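PDB 3U66: putative type VI secretion protein from Escherichia coli, which is a component of the type VI secretion system, attached to the inner membrane, with a cytoplasmic helical domain, and probably oligomerizes. Local coordinates for residues 16-20 against 67-71. Sequence-based numbering, arbitrary orientation.
Sequences GWLMV and FCALL
Phe67 points the edge of its ring at the backbone of Gly16, a knob in the hole formed by Gly16, Trp17, Met19 and Val20. Its CZ lies 3.4 Å from Gly16 CA; a beta carbon there would collide with the ring, so glycine suits the place. Segments 16-20 and 67-71 are alpha-helical (phi/psi near -65/-45; Val20 N to Gly16 O and Leu71 N to Phe67 O, both 2.9 Å), their axes 10.6 Å apart and nearly parallel at +21°. Trp17 pairs with Phe67 (CA-CA 8.2 Å) and Val20 with Leu71 (5.8 Å), so the gap narrows toward the C-terminal ends. With chi1 t, Phe67 reaches across, oblique to the Trp17 indole (planes at 49°, CD1-CD1 3.8 Å), whose broad apolar surface also meets Leu70 (CD1-CD2 4.0 Å). Beta-branched Val20 (chi1 -20°) is compact enough for the close approach; branched Leu70 and Leu71, both t,p, fill the space around it (Val20 CG2-Leu70 CG and Val20 CG1-Leu71 CD1, both 3.8 Å). Flexible Met19 (selenomethionine; t,t,p) curls CE to 3.5 Å from Leu71 CD2. The Phe67 knob is a knobs-into-holes contact within the DotU-family helical bundle, where helix 32-52 adds Leu42 beside Met19. Entirely apolar, the contact coheres through shape complementarity and exclusion of water.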
# COMPACT_ATOMS: atom_id res chain seq x y z
N GLY A 16 10.98 -4.85 2.15
CA GLY A 16 9.61 -4.89 2.63
C GLY A 16 8.63 -5.26 1.54
O GLY A 16 7.75 -6.11 1.74
N TRP A 17 8.79 -4.63 0.36
CA TRP A 17 7.99 -4.92 -0.83
C TRP A 17 8.09 -6.38 -1.25
O TRP A 17 7.07 -6.98 -1.60
CB TRP A 17 8.36 -3.99 -1.99
CG TRP A 17 7.83 -2.59 -1.87
CD1 TRP A 17 6.78 -2.16 -1.11
CD2 TRP A 17 8.30 -1.44 -2.58
NE1 TRP A 17 6.60 -0.81 -1.27
CE2 TRP A 17 7.50 -0.34 -2.19
CE3 TRP A 17 9.36 -1.22 -3.48
CZ2 TRP A 17 7.73 0.96 -2.66
CZ3 TRP A 17 9.56 0.06 -3.98
CH2 TRP A 17 8.76 1.13 -3.56
N LEU A 18 9.31 -6.96 -1.18
CA LEU A 18 9.51 -8.36 -1.52
C LEU A 18 8.83 -9.26 -0.49
O LEU A 18 8.19 -10.24 -0.88
CB LEU A 18 11.01 -8.68 -1.69
CG LEU A 18 11.38 -10.07 -2.24
CD1 LEU A 18 10.89 -10.28 -3.69
CD2 LEU A 18 12.89 -10.30 -2.14
N MSE A 19 8.89 -8.88 0.81
CA MSE A 19 8.25 -9.58 1.92
C MSE A 19 6.73 -9.63 1.76
O MSE A 19 6.15 -10.70 1.93
CB MSE A 19 8.66 -8.97 3.27
CG MSE A 19 8.04 -9.63 4.51
SE MSE A 19 8.02 -8.50 6.15
CE MSE A 19 7.59 -6.78 5.34
N VAL A 20 6.08 -8.49 1.40
CA VAL A 20 4.62 -8.46 1.17
C VAL A 20 4.25 -9.32 -0.04
O VAL A 20 3.27 -10.06 0.04
CB VAL A 20 3.89 -7.07 1.20
CG1 VAL A 20 4.68 -6.00 1.94
CG2 VAL A 20 3.46 -6.58 -0.18
N PHE A 67 2.87 1.85 2.93
CA PHE A 67 3.54 0.58 3.22
C PHE A 67 2.90 -0.18 4.38
O PHE A 67 2.74 -1.40 4.27
CB PHE A 67 5.04 0.75 3.46
CG PHE A 67 5.76 -0.57 3.61
CD1 PHE A 67 6.14 -1.30 2.50
CD2 PHE A 67 6.04 -1.08 4.87
CE1 PHE A 67 6.79 -2.52 2.64
CE2 PHE A 67 6.68 -2.31 5.01
CZ PHE A 67 7.05 -3.02 3.90
N CYS A 68 2.57 0.53 5.49
CA CYS A 68 1.92 -0.05 6.67
C CYS A 68 0.57 -0.63 6.26
O CYS A 68 0.29 -1.78 6.55
CB CYS A 68 1.76 0.99 7.78
SG CYS A 68 3.26 1.24 8.78
N ALA A 69 -0.22 0.16 5.51
CA ALA A 69 -1.53 -0.21 4.97
C ALA A 69 -1.43 -1.40 4.01
O ALA A 69 -2.32 -2.26 4.01
CB ALA A 69 -2.15 0.98 4.26
N LEU A 70 -0.34 -1.46 3.21
CA LEU A 70 -0.08 -2.55 2.26
C LEU A 70 0.22 -3.86 3.01
O LEU A 70 -0.46 -4.87 2.78
CB LEU A 70 1.04 -2.16 1.24
CG LEU A 70 1.66 -3.24 0.33
CD1 LEU A 70 0.64 -3.86 -0.62
CD2 LEU A 70 2.84 -2.69 -0.43
N LEU A 71 1.20 -3.81 3.93
CA LEU A 71 1.62 -4.94 4.75
C LEU A 71 0.51 -5.47 5.67
O LEU A 71 0.34 -6.69 5.74
CB LEU A 71 2.88 -4.56 5.55
CG LEU A 71 3.61 -5.65 6.35
CD1 LEU A 71 3.83 -6.93 5.54
CD2 LEU A 71 4.92 -5.12 6.84